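Local coordinates for protein galactitol 1-phosphate 5-dehydrogenase (Escherichia coli, PDB 4UEO) that catalyses the zinc-dependent, NAD-linked oxidation of galactitol 1-phosphate to D-tagatose 6-phosphate, at residues A[99-104]-A[285-290]; A[35-40]-A[340-345]; A[237-242]-A[262-267]. All coordinates share one frame; numbering follows the deposited sequence.

Interaction 1. Residues A[99-104]-A[285-290]; sequences FYSQCA and GSWMNY. With ZN (zinc ion), chain D.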
loop_
_atom_site.group_PDB
_atom_site.type_symbol
_atom_site.label_atom_id
_atom_site.label_comp_id
_atom_site.label_asym_id
_atom_site.label_seq_id
_atom_site.Cartn_x
_atom_site.Cartn_y
_atom_site.Cartn_z
ATOM N N PHE A 99 -9.019 0.971 -14.885
ATOM C CA PHE A 99 -7.629 0.646 -14.600
ATOM C C PHE A 99 -6.789 0.774 -15.869
ATOM O O PHE A 99 -6.105 -0.172 -16.262
ATOM C CB PHE A 99 -7.504 -0.765 -14.028
ATOM C CG PHE A 99 -8.251 -0.984 -12.731
ATOM C CD1 PHE A 99 -8.574 0.071 -11.902
ATOM C CD2 PHE A 99 -8.618 -2.266 -12.343
ATOM C CE1 PHE A 99 -9.258 -0.143 -10.701
ATOM C CE2 PHE A 99 -9.304 -2.485 -11.151
ATOM C CZ PHE A 99 -9.620 -1.421 -10.332
ATOM N N TYR A 100 -6.842 1.944 -16.502
ATOM C CA TYR A 100 -6.140 2.179 -17.774
ATOM C C TYR A 100 -4.663 1.840 -17.728
ATOM O O TYR A 100 -4.124 1.282 -18.675
ATOM C CB TYR A 100 -6.300 3.633 -18.199
ATOM C CG TYR A 100 -7.733 4.056 -18.216
ATOM C CD1 TYR A 100 -8.620 3.516 -19.125
ATOM C CD2 TYR A 100 -8.208 4.983 -17.313
ATOM C CE1 TYR A 100 -9.949 3.892 -19.139
ATOM C CE2 TYR A 100 -9.538 5.376 -17.331
ATOM C CZ TYR A 100 -10.400 4.821 -18.238
ATOM O OH TYR A 100 -11.723 5.202 -18.251
ATOM N N SER A 101 -4.014 2.171 -16.620
ATOM C CA SER A 101 -2.600 1.882 -16.460
ATOM C C SER A 101 -2.339 0.394 -16.277
ATOM O O SER A 101 -1.182 -0.041 -16.299
ATOM C CB SER A 101 -2.032 2.661 -15.271
ATOM O OG SER A 101 -2.236 4.052 -15.453
ATOM N N GLN A 102 -3.400 -0.387 -16.081
ATOM C CA GLN A 102 -3.250 -1.831 -16.030
ATOM C C GLN A 102 -3.726 -2.477 -17.329
ATOM O O GLN A 102 -3.842 -3.700 -17.408
ATOM C CB GLN A 102 -4.009 -2.441 -14.836
ATOM C CG GLN A 102 -3.332 -2.245 -13.464
ATOM C CD GLN A 102 -3.376 -0.797 -13.005
ATOM O OE1 GLN A 102 -4.412 -0.139 -13.098
ATOM N NE2 GLN A 102 -2.244 -0.287 -12.537
ATOM N N CYS A 103 -4.025 -1.664 -18.337
ATOM C CA CYS A 103 -4.337 -2.214 -19.650
ATOM C C CYS A 103 -3.093 -2.939 -20.143
ATOM O O CYS A 103 -1.998 -2.425 -19.983
ATOM C CB CYS A 103 -4.758 -1.115 -20.626
ATOM S SG CYS A 103 -5.190 -1.730 -22.276
ATOM N N ALA A 104 -3.248 -4.132 -20.710
ATOM C CA ALA A 104 -2.094 -4.926 -21.137
ATOM C C ALA A 104 -1.668 -4.600 -22.573
ATOM O O ALA A 104 -0.544 -4.899 -22.982
ATOM C CB ALA A 104 -2.395 -6.421 -21.001
ATOM N N GLY A 285 1.238 1.436 -4.397
ATOM C CA GLY A 285 1.959 1.454 -5.660
ATOM C C GLY A 285 1.279 2.462 -6.566
ATOM O O GLY A 285 0.059 2.471 -6.680
ATOM N N SER A 286 2.056 3.339 -7.186
ATOM C CA SER A 286 1.487 4.315 -8.115
ATOM C C SER A 286 2.013 4.035 -9.518
ATOM O O SER A 286 3.195 3.754 -9.699
ATOM C CB SER A 286 1.838 5.743 -7.675
ATOM O OG SER A 286 0.983 6.690 -8.285
ATOM N N TRP A 287 1.143 4.057 -10.515
ATOM C CA TRP A 287 1.607 3.839 -11.875
ATOM C C TRP A 287 1.003 4.823 -12.841
ATOM O O TRP A 287 -0.226 4.958 -12.943
ATOM C CB TRP A 287 1.292 2.422 -12.330
ATOM C CG TRP A 287 1.910 2.030 -13.648
ATOM C CD1 TRP A 287 1.245 1.657 -14.773
ATOM C CD2 TRP A 287 3.309 1.933 -13.959
ATOM N NE1 TRP A 287 2.136 1.342 -15.771
ATOM C CE2 TRP A 287 3.409 1.495 -15.294
ATOM C CE3 TRP A 287 4.484 2.159 -13.236
ATOM C CZ2 TRP A 287 4.636 1.298 -15.930
ATOM C CZ3 TRP A 287 5.705 1.957 -13.873
ATOM C CH2 TRP A 287 5.768 1.528 -15.204
ATOM N N MET A 288 1.883 5.495 -13.567
ATOM C CA MET A 288 1.461 6.472 -14.557
ATOM C C MET A 288 0.640 7.554 -13.916
ATOM O O MET A 288 0.930 7.970 -12.808
ATOM C CB MET A 288 0.658 5.820 -15.670
ATOM C CG MET A 288 1.179 6.180 -17.040
ATOM S SD MET A 288 2.272 4.933 -17.686
ATOM C CE MET A 288 1.074 3.678 -18.083
ATOM N N ASN A 289 -0.400 8.012 -14.602
ATOM C CA ASN A 289 -1.086 9.184 -14.096
ATOM C C ASN A 289 -2.498 9.372 -14.623
ATOM O O ASN A 289 -2.876 10.471 -15.002
ATOM C CB ASN A 289 -0.230 10.431 -14.383
ATOM C CG ASN A 289 0.399 10.425 -15.777
ATOM O OD1 ASN A 289 1.008 9.441 -16.210
ATOM N ND2 ASN A 289 0.279 11.547 -16.473
ATOM N N TYR A 290 -3.283 8.292 -14.632
ATOM C CA TYR A 290 -4.634 8.336 -15.184
ATOM C C TYR A 290 -5.684 7.719 -14.259
ATOM O O TYR A 290 -5.382 6.879 -13.417
ATOM C CB TYR A 290 -4.674 7.619 -16.542
ATOM C CG TYR A 290 -3.557 8.064 -17.446
ATOM C CD1 TYR A 290 -3.674 9.210 -18.214
ATOM C CD2 TYR A 290 -2.373 7.347 -17.520
ATOM C CE1 TYR A 290 -2.640 9.629 -19.032
ATOM C CE2 TYR A 290 -1.339 7.768 -18.319
ATOM C CZ TYR A 290 -1.476 8.904 -19.075
ATOM O OH TYR A 290 -0.442 9.299 -19.889
HETATM ZN ZN ZN D . -7.520 -2.108 -22.086
HETATM O O HOH W 1 -2.467 5.689 -13.710
#
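Ser101, Trp287 and Tyr290 meet round one water. The water donates to Trp287 O and accepts from Tyr290 N at 2.9 Å. Ser101 OG is its third partner. The modelled separation of Ser101 OG and the water, 2.4 Å, is unusually short, so the exact length is doubtful. The hydroxyl is set with OG anti to its own carbonyl carbon (chi1 -58°), which points it at the 285-290 backbone. Met288 CB presses on Ser101 OG at 3.4 Å. The same oxygen lies in the plane of the Tyr290 ring, at the edge carrying CD2.

Ser101 CB and Ser101 O meet the Trp287 indole. The indole, with CG anti to the backbone N (chi1 -171°), presents its CD1 edge. Ser101 O lies near the plane of the indole, 3.3 Å from Trp287 CD1, and Ser101 CB touches the same carbon. Met288 bends back so that its SD stands about 4.0 Å above one face of the indole, offset toward the rim.

The 99-104 segment belongs to the lobe that holds the second zinc of zinc-containing alcohol dehydrogenases. A short 3-10 turn runs through Ser101. It leads to Cys103, whose SG binds the ion at 2.4 Å, with Cys89, Cys92 and Cys95 completing the four-cysteine site. The 285-290 segment leaves the last strand of the Rossmann sheet, so the contact joins the zinc lobe to the nucleotide-binding fold.

Tyr100 adds a looser touch, its CD2 lying 4.5 Å from Tyr290 CB. Trp294 packs against both tyrosines, stacked on the Tyr290 ring and edge-to-face with the Tyr100 ring. Gln102 NE2 turns to Arg278 O of the second subunit, and Trp287 N donates to Glu280 of that subunit.

Interaction 2. Residues A[35-40]-A[340-345]; sequences SGLCGS and GKVLLI. With ZN (zinc ion), chain C.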
loop_
_atom_site.group_PDB
_atom_site.type_symbol
_atom_site.label_atom_id
_atom_site.label_comp_id
_atom_site.label_asym_id
_atom_site.label_seq_id
_atom_site.Cartn_x
_atom_site.Cartn_y
_atom_site.Cartn_z
ATOM N N SER A 35 7.300 21.558 -25.586
ATOM C CA SER A 35 7.508 20.123 -25.465
ATOM C C SER A 35 8.733 19.869 -24.600
ATOM O O SER A 35 9.803 20.408 -24.880
ATOM C CB SER A 35 7.655 19.505 -26.871
ATOM O OG SER A 35 7.726 18.102 -26.822
ATOM N N GLY A 36 8.571 19.082 -23.537
ATOM C CA GLY A 36 9.603 18.971 -22.519
ATOM C C GLY A 36 10.241 17.602 -22.415
ATOM O O GLY A 36 9.692 16.620 -22.907
ATOM N N LEU A 37 11.393 17.548 -21.755
ATOM C CA LEU A 37 12.165 16.318 -21.594
ATOM C C LEU A 37 12.003 15.670 -20.209
ATOM O O LEU A 37 12.218 16.322 -19.191
ATOM C CB LEU A 37 13.644 16.601 -21.844
ATOM C CG LEU A 37 14.572 15.397 -21.705
ATOM C CD1 LEU A 37 14.389 14.445 -22.890
ATOM C CD2 LEU A 37 16.013 15.854 -21.581
ATOM N N CYS A 38 11.652 14.382 -20.184
ATOM C CA CYS A 38 11.390 13.664 -18.932
ATOM C C CYS A 38 12.581 12.834 -18.450
ATOM O O CYS A 38 13.432 12.435 -19.241
ATOM C CB CYS A 38 10.166 12.751 -19.092
ATOM S SG CYS A 38 9.733 11.752 -17.624
ATOM N N GLY A 39 12.624 12.564 -17.146
ATOM C CA GLY A 39 13.680 11.757 -16.557
ATOM C C GLY A 39 13.684 10.292 -16.975
ATOM O O GLY A 39 14.713 9.624 -16.894
ATOM N N SER A 40 12.531 9.788 -17.410
ATOM C CA SER A 40 12.417 8.405 -17.877
ATOM C C SER A 40 12.910 8.251 -19.315
ATOM O O SER A 40 13.203 7.143 -19.758
ATOM C CB SER A 40 10.972 7.924 -17.776
ATOM O OG SER A 40 10.149 8.624 -18.696
ATOM N N GLY A 340 17.354 20.756 -14.358
ATOM C CA GLY A 340 15.924 21.053 -14.330
ATOM C C GLY A 340 15.289 20.678 -15.664
ATOM O O GLY A 340 15.888 19.970 -16.464
ATOM N N LYS A 341 14.084 21.158 -15.944
ATOM C CA LYS A 341 13.413 20.757 -17.181
ATOM C C LYS A 341 13.956 21.444 -18.457
ATOM O O LYS A 341 14.250 22.650 -18.472
ATOM C CB LYS A 341 11.914 21.020 -17.041
ATOM C CG LYS A 341 11.100 20.640 -18.225
ATOM C CD LYS A 341 10.959 19.143 -18.297
ATOM C CE LYS A 341 10.123 18.618 -17.157
ATOM N NZ LYS A 341 9.896 17.139 -17.263
ATOM N N VAL A 342 14.110 20.654 -19.519
ATOM C CA VAL A 342 14.494 21.162 -20.837
ATOM C C VAL A 342 13.272 21.235 -21.756
ATOM O O VAL A 342 12.540 20.247 -21.900
ATOM C CB VAL A 342 15.571 20.269 -21.485
ATOM C CG1 VAL A 342 16.016 20.850 -22.817
ATOM C CG2 VAL A 342 16.755 20.096 -20.541
ATOM N N LEU A 343 13.038 22.393 -22.370
ATOM C CA LEU A 343 11.839 22.586 -23.200
ATOM C C LEU A 343 12.129 22.961 -24.657
ATOM O O LEU A 343 13.016 23.767 -24.922
ATOM C CB LEU A 343 10.958 23.681 -22.598
ATOM C CG LEU A 343 10.344 23.455 -21.216
ATOM C CD1 LEU A 343 9.689 24.746 -20.732
ATOM C CD2 LEU A 343 9.342 22.298 -21.234
ATOM N N LEU A 344 11.356 22.408 -25.588
ATOM C CA LEU A 344 11.392 22.852 -26.978
ATOM C C LEU A 344 10.232 23.810 -27.232
ATOM O O LEU A 344 9.083 23.501 -26.938
ATOM C CB LEU A 344 11.327 21.662 -27.934
ATOM C CG LEU A 344 11.481 22.018 -29.410
ATOM C CD1 LEU A 344 12.607 21.192 -29.994
ATOM C CD2 LEU A 344 10.186 21.811 -30.194
ATOM N N ILE A 345 10.544 24.997 -27.732
ATOM C CA ILE A 345 9.522 25.946 -28.164
ATOM C C ILE A 345 9.762 26.266 -29.646
ATOM O O ILE A 345 10.898 26.509 -30.045
ATOM C CB ILE A 345 9.550 27.250 -27.332
ATOM C CG1 ILE A 345 10.009 26.984 -25.887
ATOM C CG2 ILE A 345 8.183 27.932 -27.362
ATOM C CD1 ILE A 345 8.966 26.275 -25.022
HETATM ZN ZN ZN C . 7.406 10.767 -18.065
HETATM O O HOH W 2 6.392 12.634 -17.770
#
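Leu344 N gives Ser35 O the shortest bond of this contact, 2.6 Å and almost straight at 176°. Ser35 N returns a bond to Leu344 O at 3.0 Å, which makes these two residues an antiparallel hydrogen-bonded pair. Further along, Leu37 N donates to Val342 O at 2.9 Å.

Lys341 adds a side-chain bond. Its chain bends at chi2 and chi3, and this folds NZ back onto Leu37 O at 3.1 Å. The ammonium sits above the carbonyl plane, 53° out of it, and also forms a salt bridge with Glu60. With a leucine in its place, Leu37 O would probably lose this donor and Glu60 its positive partner.

Gly36 and Leu343 form the non-hydrogen-bonded pair. The lack of a side chain on Gly36 lets Leu343 CD2 come within 3.6 Å of Gly36 CA. Leu37 CB packs on Val342 CB at 4.2 Å.

In the loop that follows, Cys38 SG binds a zinc ion at 2.6 Å, together with His59 and a water. This is consistent with the catalytic site assigned by similarity. Ser40 N also donates to Cys38 SG.

Strand 341-344 lies between strand 27-36, antiparallel, and strand 317-321, parallel. Helix 323-331 covers Leu37, Val342 and Leu344 through Val330, Phe326 and Phe323.

Interaction 3. Residues A[237-242]-A[262-267]; sequences AGVPQT and LHQDLH. With ZN (zinc ion), chain E.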
loop_
_atom_site.group_PDB
_atom_site.type_symbol
_atom_site.label_atom_id
_atom_site.label_comp_id
_atom_site.label_asym_id
_atom_site.label_seq_id
_atom_site.Cartn_x
_atom_site.Cartn_y
_atom_site.Cartn_z
ATOM N N ALA A 237 12.275 9.300 -5.613
ATOM C CA ALA A 237 13.674 9.140 -6.013
ATOM C C ALA A 237 13.916 7.841 -6.781
ATOM O O ALA A 237 14.823 7.768 -7.591
ATOM C CB ALA A 237 14.578 9.208 -4.803
ATOM N N GLY A 238 13.109 6.814 -6.534
ATOM C CA GLY A 238 13.289 5.552 -7.239
ATOM C C GLY A 238 14.616 4.852 -6.974
ATOM O O GLY A 238 15.190 4.228 -7.866
ATOM N N VAL A 239 15.118 4.966 -5.747
ATOM C CA VAL A 239 16.270 4.181 -5.316
ATOM C C VAL A 239 15.897 3.404 -4.049
ATOM O O VAL A 239 15.022 3.831 -3.292
ATOM C CB VAL A 239 17.517 5.058 -5.053
ATOM C CG1 VAL A 239 18.039 5.678 -6.351
ATOM C CG2 VAL A 239 17.213 6.116 -4.017
ATOM N N PRO A 240 16.556 2.261 -3.814
ATOM C CA PRO A 240 16.208 1.460 -2.639
ATOM C C PRO A 240 16.419 2.208 -1.314
ATOM O O PRO A 240 15.661 1.989 -0.373
ATOM C CB PRO A 240 17.157 0.260 -2.736
ATOM C CG PRO A 240 17.622 0.223 -4.138
ATOM C CD PRO A 240 17.644 1.644 -4.598
ATOM N N GLN A 241 17.426 3.074 -1.241
ATOM C CA GLN A 241 17.723 3.789 0.006
ATOM C C GLN A 241 16.560 4.669 0.453
ATOM O O GLN A 241 16.364 4.886 1.646
ATOM C CB GLN A 241 18.986 4.653 -0.140
ATOM C CG GLN A 241 20.284 3.872 -0.260
ATOM C CD GLN A 241 20.455 3.205 -1.614
ATOM O OE1 GLN A 241 19.776 3.552 -2.580
ATOM N NE2 GLN A 241 21.373 2.246 -1.690
ATOM N N THR A 242 15.783 5.175 -0.497
ATOM C CA THR A 242 14.701 6.088 -0.144
ATOM C C THR A 242 13.392 5.344 0.111
ATOM O O THR A 242 12.507 5.848 0.794
ATOM C CB THR A 242 14.485 7.155 -1.230
ATOM O OG1 THR A 242 14.271 6.518 -2.499
ATOM C CG2 THR A 242 15.704 8.083 -1.314
ATOM N N LEU A 262 12.234 1.474 -9.373
ATOM C CA LEU A 262 13.575 1.001 -9.050
ATOM C C LEU A 262 14.267 0.377 -10.257
ATOM O O LEU A 262 13.626 -0.222 -11.118
ATOM C CB LEU A 262 13.527 -0.021 -7.904
ATOM C CG LEU A 262 13.894 0.520 -6.519
ATOM C CD1 LEU A 262 13.172 1.823 -6.237
ATOM C CD2 LEU A 262 13.615 -0.511 -5.430
ATOM N N HIS A 263 15.586 0.514 -10.307
ATOM C CA HIS A 263 16.371 -0.052 -11.396
ATOM C C HIS A 263 17.461 -0.871 -10.747
ATOM O O HIS A 263 18.379 -1.364 -11.396
ATOM C CB HIS A 263 16.929 1.049 -12.295
ATOM C CG HIS A 263 15.874 1.986 -12.800
ATOM N ND1 HIS A 263 15.097 1.710 -13.905
ATOM C CD2 HIS A 263 15.434 3.174 -12.319
ATOM C CE1 HIS A 263 14.242 2.699 -14.099
ATOM N NE2 HIS A 263 14.425 3.600 -13.150
ATOM N N GLN A 264 17.330 -0.967 -9.426
ATOM C CA GLN A 264 18.159 -1.791 -8.563
ATOM C C GLN A 264 17.208 -2.722 -7.815
ATOM O O GLN A 264 16.031 -2.388 -7.626
ATOM C CB GLN A 264 18.926 -0.934 -7.556
ATOM C CG GLN A 264 19.864 0.107 -8.124
ATOM C CD GLN A 264 20.452 0.966 -7.019
ATOM O OE1 GLN A 264 20.853 0.452 -5.972
ATOM N NE2 GLN A 264 20.480 2.282 -7.231
ATOM N N ASP A 265 17.697 -3.865 -7.364
ATOM C CA ASP A 265 16.866 -4.708 -6.520
ATOM C C ASP A 265 16.648 -4.032 -5.161
ATOM O O ASP A 265 17.427 -3.172 -4.748
ATOM C CB ASP A 265 17.488 -6.093 -6.364
ATOM C CG ASP A 265 17.302 -6.956 -7.604
ATOM O OD1 ASP A 265 16.745 -6.450 -8.608
ATOM O OD2 ASP A 265 17.706 -8.143 -7.573
ATOM N N LEU A 266 15.553 -4.384 -4.497
ATOM C CA LEU A 266 15.263 -3.846 -3.173
ATOM C C LEU A 266 15.513 -4.895 -2.112
ATOM O O LEU A 266 14.806 -5.909 -2.040
ATOM C CB LEU A 266 13.823 -3.356 -3.077
ATOM C CG LEU A 266 13.468 -2.931 -1.653
ATOM C CD1 LEU A 266 14.241 -1.678 -1.267
ATOM C CD2 LEU A 266 11.987 -2.706 -1.522
ATOM N N HIS A 267 16.532 -4.669 -1.295
ATOM C CA HIS A 267 16.782 -5.550 -0.162
ATOM C C HIS A 267 16.410 -4.851 1.146
ATOM O O HIS A 267 17.038 -3.869 1.532
ATOM C CB HIS A 267 18.241 -6.004 -0.130
ATOM C CG HIS A 267 18.528 -7.017 0.936
ATOM N ND1 HIS A 267 18.621 -8.369 0.675
ATOM C CD2 HIS A 267 18.727 -6.876 2.269
ATOM C CE1 HIS A 267 18.875 -9.016 1.798
ATOM N NE2 HIS A 267 18.942 -8.132 2.780
HETATM ZN ZN ZN E . 19.213 -9.388 -1.315
HETATM O O HOH W 3 17.272 2.305 -8.222
HETATM O O HOH W 4 21.136 -8.575 -2.347
#
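The amide of Gln264 lies with one face over the CG-CD bond of the Pro240 ring. Gln264 OE1 comes 3.7 Å from Pro240 CD, and the two side chains cross at about a right angle. Gln264 gets there with an extended chain beyond CG (chi2 175°), and its CB also rests on Pro240 CG. Asp265 O meets the ring from the backbone, 3.5 Å from Pro240 CG. At Pro240 CB the neighbour is Leu266 CD1, 3.8 Å away.

Leu262 spans from Gly238 to Pro240. Its CD1 presses on the peptide that follows Gly238, 3.4 Å from Gly238 C, while CD2 touches Pro240 CG. Gly238 has a positive phi (63°), which suits glycine. Val239 is the N-cap of helix 240-249, so Pro240 sits in the first turn.

Strand 231-235, this helix and the parallel neighbouring strand 255-258 form a beta-alpha-beta crossover of the Rossmann fold. The 262-267 segment follows that second strand and packs on the start of the helix. It then enters strand 266-268, where Leu266 and His267 pair antiparallel with a strand of the second subunit. A further zinc ion lies there, bound by His267 ND1 at 2.3 Å, a water, and His267 of the second subunit. Asp265 accepts from His267 NE2 of that subunit.

The polar link between the two segments is a water, which donates to Gly238 O at 2.9 Å and accepts from His263 N at 3.2 Å. The contact therefore relies on van der Waals packing round Pro240 and Leu262, with solvent bridging the backbones.

Overall arrangement
Interaction 2 joins residues near the two ends of the chain. The segments of interactions 1 and 3 fall between them in sequence, and interaction 3 falls between the segments of interaction 1. The centres are 20 to 24 Å apart, and none of the contacts touch. Interaction 2 lies in the mixed sheet of the catalytic domain. Interaction 3 lies within the Rossmann domain, at the start of helix 240-249. Interaction 1 connects that domain to the structural zinc lobe. Interactions 1 and 3 both touch the second subunit, whereas interaction 2 does not. Each carries a zinc ligand, so the metals mark the lobe, the probable catalytic site and the dimer interface.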